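PDB 3BWG: uncharacterized HTH-type transcriptional regulator yydK from Bacillus subtilis subsp. subtilis, which probably binds DNA through an N-terminal winged helix-turn-helix domain of the GntR family and acts as a transcriptional regulator, its C-terminal UTRA domain likely sensing an effector. Local coordinates for residues K98-D103 and K127-I132; I123-R128 and Y139-Y144; Y203-F208 and F216-I221. All coordinates share one frame; numbering follows the deposited sequence.

Contact 1: residues K98-D103 and K127-I132; sequences KVIELD and KRVRYI
Lys127 and Glu101 run side by side from adjacent antiparallel strands and point the same way, their CB atoms 3.9 Å apart at the root of the pair. The lysine leaves the backbone with CG anti to N and bends at its third torsion (chi3 -82°), which swings the ammonium over to the carboxylate. Lys127 NZ then meets Glu101 OE2 at 3.0 Å, a salt bridge in which the nitrogen lies nearly along the C-O axis of the oxygen. The other oxygen, Glu101 OE1, is bridged to Arg105, so this carboxylate is held between two cations and would probably stay ionised.

Ile100 crosses the lysine stem obliquely and lays CG2 against Lys127 CD at 3.7 Å. Its CG1 branch, anti to the carbonyl carbon, carries CD1 across to Val129 CG2, a tight 3.5 Å methyl contact. At the far end Lys98 extends beside Tyr131, whose ring presents its edge to Lys98 CB.

The backbone explains why Ile100 turns toward the partner strand. Two residues, Ile100 and Glu101, stand opposite the single Lys127, which makes a classic beta bulge, and Lys127 O accepts from Ile100 N at 2.8 Å and from Glu101 N at 3.1 Å. Ile100 has a psi of -45°, far from extended values, and the register shifts by one residue across it. Before the bulge in strand 95-105, Lys98 and Val129 form a regular hydrogen-bonded pair, with Lys98 N 2.9 Å from Val129 O.

On the opposite face from Lys127, Arg128 heads away to the carbonyls of Val157 and His159. Strand 95-105 is the outermost of the six-stranded antiparallel sheet within this chain; strand 135-145 flanks 123-132 on its other side, and helix 187-193 packs Tyr192 against Ile100, Lys127 and Val129.

Contact 2: residues I123-R128 and Y139-Y144; sequences IYYVKR and YEESYY. With EDO (1,2-ethanediol), chain H.
The tight part of this pairing takes in the whole face that carries Tyr124, Val126, Arg128, Glu140, Ser142 and Tyr144. Arg128 reaches Glu140 side-on: NE is 2.9 Å from Glu140 OE2 and NH2 is 3.2 Å from the same oxygen, which lies near the guanidinium plane. The two planes are 59° apart, so NE comes from above the carboxylate while NH2 uses the syn lone pair. Both residues are buried, and Arg128 NH1 is engaged outside the hairpin by Val157 O. Farther along, Val126 CG1 rests on Tyr144 CE2 at 3.7 Å. On the other face a buried cluster is also closely packed: the Tyr125 and Tyr143 rings lie obliquely, planes at 57°, and Ile123 CD1 meets Tyr143 CD1 at 3.7 Å.

Strands 123-132 and 135-145 form an antiparallel beta hairpin in the UTRA domain. Its register is unbroken from Tyr124-Tyr144 to Arg128-Glu140, and the Val126 N to Ser142 O bond is nearly straight at 173°.

Looser is the end of that second face where Lys127 and Glu141, both partly exposed, stand. Glu141 is tied back to the cluster by OE1, in the plane of the Tyr125 ring at its edge; Tyr125 OH donates to the anti lone pair of that oxygen over a very short 2.5 Å. Glu141 OE2 accepts instead from an ethanediol, probably from the crystallisation liquor, whose O2 is 2.6 Å away.

Contact 3: residues Y203-F208 and F216-I221; sequences YIESIF and FDYSKI
Tyr218 sets CG anti to its backbone N (chi1 172°), whereas Glu205 sets CG anti to its carbonyl carbon (chi1 -62°), and these choices bring hydroxyl and carboxylate together on one face of an antiparallel beta hairpin, strands 200-210 and 215-224, in the UTRA domain. Tyr218 OH donates to Glu205 OE2 at 2.4 Å, a very short bond that uses the anti lone pair, with the oxygen in the ring plane at its edge. The other oxygen, Glu205 OE1, forms a salt bridge to Arg74 of the second subunit, tying this buried pair to the dimer contact.

Next to it, Tyr203 also has CG anti to N, and its ring swings alongside Lys220. Lys220 bends at its last two torsions so that NZ can donate to Tyr203 OH at 3.2 Å, while the same ammonium is salt-bridged to Glu110. The ring edge receives Lys220 CB, and Tyr203 CD1 passes 3.3 Å from Ile221 O. An alanine in place of Tyr203 would remove both the hydroxyl acceptor and the ring beside the lysine stem, and would probably leave the ammonium less firmly positioned.

Toward the turn, Phe216 takes the crowded first torsion (chi1 71°) and brings CE2 to 3.6 Å from Phe208 CB. Ser206 and Ser219 pair on the face opposite Glu205; their hydroxyls, 4.0 Å apart from OG to OG, are joined through one water, 2.9 Å from Ser206 OG and 2.8 Å from Ser219 OG, which also donates to Ile204 O at 2.7 Å.

Overall arrangement
All three lie in one six-stranded antiparallel sheet of the UTRA domain. Contact 1 pairs an outermost strand of that sheet, within this chain, with its neighbour and is partly buried; contacts 2 and 3 are buried hairpins. Contacts 1 and 2 share strand 123-132, Lys127 and Arg128 included, whereas contacts 2 and 3 meet where strands 135-145 and 215-224 adjoin, Glu141 O 2.7 Å from Lys220 N. Contacts 1 and 3 stay about 6 Å apart at their nearest atoms. The chemistry changes: a bulge and a partly exposed salt bridge at the edge, very short tyrosine-glutamate bonds in both hairpins, a buried arginine-glutamate salt bridge in contact 2, and a second-subunit partner at contact 3 alone.

Contact 1: residues K98-D103 and K127-I132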
# COMPACT_ATOMS: atom_id res chain seq x y z
N LYS B 98 -8.75 11.52 21.94
CA LYS B 98 -8.42 12.04 23.26
C LYS B 98 -6.93 12.46 23.23
O LYS B 98 -6.07 11.63 23.00
CB LYS B 98 -8.65 10.91 24.27
CG LYS B 98 -8.49 11.25 25.72
CD LYS B 98 -8.93 10.03 26.55
CE LYS B 98 -8.21 9.92 27.90
NZ LYS B 98 -8.89 10.69 29.00
N VAL B 99 -6.66 13.74 23.44
CA VAL B 99 -5.29 14.22 23.44
C VAL B 99 -4.73 13.96 24.82
O VAL B 99 -5.26 14.45 25.80
CB VAL B 99 -5.18 15.74 23.10
CG1 VAL B 99 -3.72 16.20 23.12
CG2 VAL B 99 -5.77 16.02 21.75
N ILE B 100 -3.65 13.20 24.90
CA ILE B 100 -3.00 12.93 26.15
C ILE B 100 -1.95 13.99 26.40
O ILE B 100 -1.85 14.49 27.52
CB ILE B 100 -2.39 11.51 26.18
CG1 ILE B 100 -3.47 10.48 25.89
CG2 ILE B 100 -1.77 11.23 27.57
CD1 ILE B 100 -2.94 9.19 25.40
N GLU B 101 -1.15 14.33 25.38
CA GLU B 101 -0.15 15.37 25.47
C GLU B 101 -0.06 16.18 24.16
O GLU B 101 -0.27 15.65 23.07
CB GLU B 101 1.23 14.77 25.74
CG GLU B 101 1.55 14.35 27.18
CD GLU B 101 3.00 13.82 27.30
OE1 GLU B 101 3.94 14.63 27.42
OE2 GLU B 101 3.20 12.58 27.25
N LEU B 102 0.25 17.46 24.27
CA LEU B 102 0.61 18.27 23.13
C LEU B 102 1.48 19.32 23.70
O LEU B 102 1.06 20.02 24.62
CB LEU B 102 -0.63 18.90 22.48
CG LEU B 102 -0.46 20.06 21.47
CD1 LEU B 102 0.26 19.67 20.17
CD2 LEU B 102 -1.81 20.69 21.18
N ASP B 103 2.71 19.42 23.22
CA ASP B 103 3.60 20.48 23.65
C ASP B 103 4.70 20.72 22.62
O ASP B 103 4.74 20.06 21.58
CB ASP B 103 4.17 20.17 25.04
CG ASP B 103 5.06 18.96 25.05
OD1 ASP B 103 5.55 18.54 23.98
OD2 ASP B 103 5.30 18.42 26.14
N LYS B 127 0.56 13.07 21.66
CA LYS B 127 0.30 11.74 22.16
C LYS B 127 -1.23 11.66 22.26
O LYS B 127 -1.86 12.51 22.92
CB LYS B 127 0.96 11.55 23.52
CG LYS B 127 0.75 10.14 24.08
CD LYS B 127 1.09 9.99 25.58
CE LYS B 127 2.60 9.80 25.76
NZ LYS B 127 2.87 9.62 27.24
N ARG B 128 -1.84 10.69 21.57
CA ARG B 128 -3.29 10.60 21.57
C ARG B 128 -3.81 9.18 21.35
O ARG B 128 -3.14 8.32 20.73
CB ARG B 128 -3.91 11.60 20.57
CG ARG B 128 -3.83 11.25 19.10
CD ARG B 128 -4.27 12.39 18.21
NE ARG B 128 -3.88 12.07 16.83
CZ ARG B 128 -4.40 12.60 15.73
NH1 ARG B 128 -5.36 13.51 15.80
NH2 ARG B 128 -3.95 12.19 14.55
N VAL B 129 -4.96 8.91 21.93
CA VAL B 129 -5.66 7.67 21.68
C VAL B 129 -6.77 8.07 20.75
O VAL B 129 -7.43 9.12 20.94
CB VAL B 129 -6.21 7.02 22.98
CG1 VAL B 129 -6.97 5.67 22.70
CG2 VAL B 129 -5.07 6.80 23.99
N ARG B 130 -6.96 7.26 19.72
CA ARG B 130 -8.04 7.51 18.77
C ARG B 130 -9.11 6.42 18.85
O ARG B 130 -8.80 5.30 19.25
CB ARG B 130 -7.48 7.73 17.37
CG ARG B 130 -6.20 8.57 17.33
CD ARG B 130 -5.89 9.02 15.91
NE ARG B 130 -6.90 10.03 15.49
CZ ARG B 130 -7.10 10.41 14.23
NH1 ARG B 130 -6.36 9.88 13.26
NH2 ARG B 130 -8.02 11.34 13.95
N TYR B 131 -10.36 6.77 18.51
CA TYR B 131 -11.53 5.88 18.64
C TYR B 131 -12.38 5.83 17.36
O TYR B 131 -12.59 6.85 16.70
CB TYR B 131 -12.44 6.31 19.79
CG TYR B 131 -11.80 6.38 21.15
CD1 TYR B 131 -12.10 5.46 22.15
CD2 TYR B 131 -10.89 7.41 21.44
CE1 TYR B 131 -11.47 5.55 23.44
CE2 TYR B 131 -10.28 7.51 22.68
CZ TYR B 131 -10.55 6.59 23.67
OH TYR B 131 -9.88 6.76 24.86
N ILE B 132 -12.86 4.64 17.02
CA ILE B 132 -13.81 4.49 15.91
C ILE B 132 -15.05 3.92 16.49
O ILE B 132 -15.03 2.82 17.06
CB ILE B 132 -13.29 3.62 14.71
CG1 ILE B 132 -12.28 2.52 15.15
CG2 ILE B 132 -12.69 4.50 13.65
CD1 ILE B 132 -12.90 1.16 15.47

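Contact 2: residues I123-R128 and Y139-Y144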
# COMPACT_ATOMS: atom_id res chain seq x y z
N ILE B 123 10.14 20.51 17.87
CA ILE B 123 9.05 19.79 17.23
C ILE B 123 7.80 20.03 18.07
O ILE B 123 7.95 20.33 19.27
CB ILE B 123 9.36 18.27 17.00
CG1 ILE B 123 9.78 17.52 18.28
CG2 ILE B 123 10.49 18.12 15.97
CD1 ILE B 123 8.67 16.79 19.04
N TYR B 124 6.61 19.94 17.45
CA TYR B 124 5.37 19.68 18.20
C TYR B 124 5.24 18.20 18.48
O TYR B 124 5.38 17.39 17.56
CB TYR B 124 4.12 20.06 17.42
CG TYR B 124 3.78 21.48 17.60
CD1 TYR B 124 4.05 22.42 16.60
CD2 TYR B 124 3.24 21.91 18.80
CE1 TYR B 124 3.74 23.75 16.78
CE2 TYR B 124 2.95 23.26 19.01
CZ TYR B 124 3.18 24.17 18.00
OH TYR B 124 2.88 25.49 18.23
N TYR B 125 4.95 17.85 19.74
CA TYR B 125 4.80 16.45 20.09
C TYR B 125 3.37 16.16 20.40
O TYR B 125 2.76 16.86 21.20
CB TYR B 125 5.67 16.12 21.31
CG TYR B 125 5.40 14.77 21.94
CD1 TYR B 125 5.94 13.61 21.37
CD2 TYR B 125 4.65 14.65 23.12
CE1 TYR B 125 5.71 12.39 21.92
CE2 TYR B 125 4.43 13.40 23.71
CZ TYR B 125 4.96 12.27 23.08
OH TYR B 125 4.81 11.00 23.59
N VAL B 126 2.81 15.11 19.81
CA VAL B 126 1.46 14.73 20.17
C VAL B 126 1.30 13.28 20.58
O VAL B 126 1.94 12.38 20.02
CB VAL B 126 0.33 15.28 19.18
CG1 VAL B 126 0.89 16.17 18.10
CG2 VAL B 126 -0.67 14.22 18.70
N LYS B 127 0.56 13.07 21.66
CA LYS B 127 0.30 11.74 22.16
C LYS B 127 -1.23 11.66 22.26
O LYS B 127 -1.86 12.51 22.92
CB LYS B 127 0.96 11.55 23.52
CG LYS B 127 0.75 10.14 24.08
CD LYS B 127 1.09 9.99 25.58
CE LYS B 127 2.60 9.80 25.76
NZ LYS B 127 2.87 9.62 27.24
N ARG B 128 -1.84 10.69 21.57
CA ARG B 128 -3.29 10.60 21.57
C ARG B 128 -3.81 9.18 21.35
O ARG B 128 -3.14 8.32 20.73
CB ARG B 128 -3.91 11.60 20.57
CG ARG B 128 -3.83 11.25 19.10
CD ARG B 128 -4.27 12.39 18.21
NE ARG B 128 -3.88 12.07 16.83
CZ ARG B 128 -4.40 12.60 15.73
NH1 ARG B 128 -5.36 13.51 15.80
NH2 ARG B 128 -3.95 12.19 14.55
N TYR B 139 -3.22 4.03 19.50
CA TYR B 139 -2.49 4.83 20.41
C TYR B 139 -1.35 5.35 19.53
O TYR B 139 -0.66 4.56 18.87
CB TYR B 139 -1.97 3.94 21.57
CG TYR B 139 -0.88 4.59 22.39
CD1 TYR B 139 -1.10 5.82 23.04
CD2 TYR B 139 0.38 4.01 22.51
CE1 TYR B 139 -0.10 6.46 23.75
CE2 TYR B 139 1.40 4.63 23.25
CZ TYR B 139 1.14 5.86 23.88
OH TYR B 139 2.12 6.51 24.62
N GLU B 140 -1.17 6.67 19.51
CA GLU B 140 -0.20 7.30 18.65
C GLU B 140 0.72 8.32 19.31
O GLU B 140 0.33 9.08 20.18
CB GLU B 140 -0.94 7.93 17.45
CG GLU B 140 -0.29 9.20 16.85
CD GLU B 140 -1.19 9.92 15.85
OE1 GLU B 140 -0.69 10.65 15.00
OE2 GLU B 140 -2.42 9.74 15.89
N GLU B 141 1.96 8.37 18.85
CA GLU B 141 2.83 9.47 19.17
C GLU B 141 3.25 10.00 17.83
O GLU B 141 3.65 9.21 16.93
CB GLU B 141 4.08 8.97 19.91
CG GLU B 141 3.87 8.63 21.39
CD GLU B 141 5.17 8.14 22.05
OE1 GLU B 141 5.86 8.95 22.73
OE2 GLU B 141 5.51 6.96 21.86
N SER B 142 3.12 11.31 17.65
CA SER B 142 3.68 11.93 16.45
C SER B 142 4.50 13.17 16.72
O SER B 142 4.38 13.81 17.77
CB SER B 142 2.61 12.17 15.40
OG SER B 142 1.44 12.61 16.02
N TYR B 143 5.36 13.48 15.77
CA TYR B 143 6.31 14.56 15.92
C TYR B 143 6.30 15.38 14.67
O TYR B 143 6.55 14.88 13.61
CB TYR B 143 7.71 13.98 16.11
CG TYR B 143 7.85 12.89 17.14
CD1 TYR B 143 8.41 13.15 18.39
CD2 TYR B 143 7.47 11.58 16.85
CE1 TYR B 143 8.58 12.13 19.33
CE2 TYR B 143 7.61 10.57 17.77
CZ TYR B 143 8.16 10.84 19.01
OH TYR B 143 8.30 9.82 19.91
N TYR B 144 6.09 16.68 14.82
CA TYR B 144 5.99 17.59 13.68
C TYR B 144 7.06 18.63 13.76
O TYR B 144 7.18 19.27 14.78
CB TYR B 144 4.63 18.30 13.70
CG TYR B 144 3.51 17.33 13.61
CD1 TYR B 144 2.84 17.10 12.39
CD2 TYR B 144 3.11 16.64 14.73
CE1 TYR B 144 1.80 16.17 12.33
CE2 TYR B 144 2.09 15.73 14.68
CZ TYR B 144 1.45 15.50 13.50
OH TYR B 144 0.44 14.57 13.54
C1 EDO H . 2.82 3.94 19.40
O1 EDO H . 2.82 2.69 20.09
C2 EDO H . 3.24 4.99 20.40
O2 EDO H . 4.65 4.83 20.60

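Contact 3: residues Y203-F208 and F216-I221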
# COMPACT_ATOMS: atom_id res chain seq x y z
N TYR B 203 2.06 -2.31 14.50
CA TYR B 203 2.81 -1.16 14.91
C TYR B 203 3.42 -0.53 13.66
O TYR B 203 4.25 -1.12 12.99
CB TYR B 203 3.89 -1.58 15.92
CG TYR B 203 4.86 -0.46 16.19
CD1 TYR B 203 4.40 0.75 16.71
CD2 TYR B 203 6.22 -0.58 15.88
CE1 TYR B 203 5.26 1.83 16.91
CE2 TYR B 203 7.11 0.50 16.11
CZ TYR B 203 6.59 1.70 16.63
OH TYR B 203 7.38 2.80 16.91
N ILE B 204 2.99 0.68 13.34
CA ILE B 204 3.44 1.35 12.10
C ILE B 204 4.15 2.63 12.43
O ILE B 204 3.62 3.43 13.23
CB ILE B 204 2.21 1.69 11.18
CG1 ILE B 204 1.34 0.44 10.96
CG2 ILE B 204 2.66 2.42 9.81
CD1 ILE B 204 0.21 0.65 10.03
N GLU B 205 5.33 2.81 11.82
CA GLU B 205 6.01 4.10 11.73
C GLU B 205 5.87 4.71 10.36
O GLU B 205 6.18 4.07 9.34
CB GLU B 205 7.48 3.96 12.06
CG GLU B 205 7.71 3.48 13.46
CD GLU B 205 9.10 2.94 13.60
OE1 GLU B 205 9.34 1.75 13.27
OE2 GLU B 205 10.00 3.72 13.97
N SER B 206 5.39 5.97 10.34
CA SER B 206 5.19 6.67 9.10
C SER B 206 6.04 7.93 8.99
O SER B 206 6.18 8.70 9.94
CB SER B 206 3.72 7.07 8.95
OG SER B 206 2.88 5.95 9.12
N ILE B 207 6.56 8.18 7.80
CA ILE B 207 7.22 9.49 7.55
C ILE B 207 6.46 10.14 6.41
O ILE B 207 6.40 9.58 5.31
CB ILE B 207 8.72 9.39 7.22
CG1 ILE B 207 9.48 8.73 8.36
CG2 ILE B 207 9.35 10.75 7.03
CD1 ILE B 207 9.42 7.24 8.35
N PHE B 208 5.83 11.28 6.70
CA PHE B 208 5.13 12.05 5.68
C PHE B 208 6.01 13.21 5.22
O PHE B 208 6.71 13.83 6.04
CB PHE B 208 3.76 12.52 6.19
CG PHE B 208 2.80 11.37 6.48
CD1 PHE B 208 1.84 10.99 5.54
CD2 PHE B 208 2.86 10.68 7.70
CE1 PHE B 208 0.94 9.92 5.82
CE2 PHE B 208 1.94 9.62 8.00
CZ PHE B 208 1.02 9.23 7.03
N PHE B 216 7.81 16.26 7.32
CA PHE B 216 7.12 17.18 8.25
C PHE B 216 6.49 16.49 9.47
O PHE B 216 6.22 17.15 10.48
CB PHE B 216 6.06 18.06 7.53
CG PHE B 216 4.82 17.31 7.06
CD1 PHE B 216 3.70 17.19 7.89
CD2 PHE B 216 4.77 16.75 5.80
CE1 PHE B 216 2.55 16.51 7.49
CE2 PHE B 216 3.61 16.05 5.37
CZ PHE B 216 2.50 15.93 6.24
N ASP B 217 6.28 15.17 9.37
CA ASP B 217 5.54 14.39 10.40
C ASP B 217 6.11 12.96 10.49
O ASP B 217 6.21 12.27 9.49
CB ASP B 217 4.04 14.39 10.03
CG ASP B 217 3.18 13.38 10.85
OD1 ASP B 217 3.61 12.81 11.85
OD2 ASP B 217 2.01 13.22 10.50
N TYR B 218 6.57 12.56 11.67
CA TYR B 218 6.96 11.21 11.97
C TYR B 218 6.00 10.75 13.04
O TYR B 218 5.89 11.40 14.09
CB TYR B 218 8.39 11.17 12.51
CG TYR B 218 8.82 9.82 13.01
CD1 TYR B 218 8.80 8.71 12.17
CD2 TYR B 218 9.27 9.66 14.32
CE1 TYR B 218 9.17 7.46 12.62
CE2 TYR B 218 9.67 8.44 14.78
CZ TYR B 218 9.63 7.34 13.93
OH TYR B 218 10.06 6.10 14.37
N SER B 219 5.35 9.63 12.80
CA SER B 219 4.41 9.08 13.77
C SER B 219 4.69 7.60 14.06
O SER B 219 5.26 6.85 13.22
CB SER B 219 2.97 9.30 13.29
OG SER B 219 2.66 8.38 12.28
N LYS B 220 4.32 7.20 15.28
CA LYS B 220 4.47 5.84 15.79
C LYS B 220 3.11 5.43 16.30
O LYS B 220 2.60 6.04 17.23
CB LYS B 220 5.45 5.84 16.93
CG LYS B 220 6.87 6.14 16.44
CD LYS B 220 7.74 6.75 17.53
CE LYS B 220 7.82 5.90 18.77
NZ LYS B 220 8.97 4.97 18.71
N ILE B 221 2.53 4.40 15.69
CA ILE B 221 1.16 4.02 16.02
C ILE B 221 0.99 2.52 16.27
O ILE B 221 1.51 1.68 15.54
CB ILE B 221 0.21 4.45 14.93
CG1 ILE B 221 0.43 5.94 14.60
CG2 ILE B 221 -1.28 4.16 15.37
CD1 ILE B 221 -0.52 6.54 13.58
O HOH W 1 2.59 5.57 12.01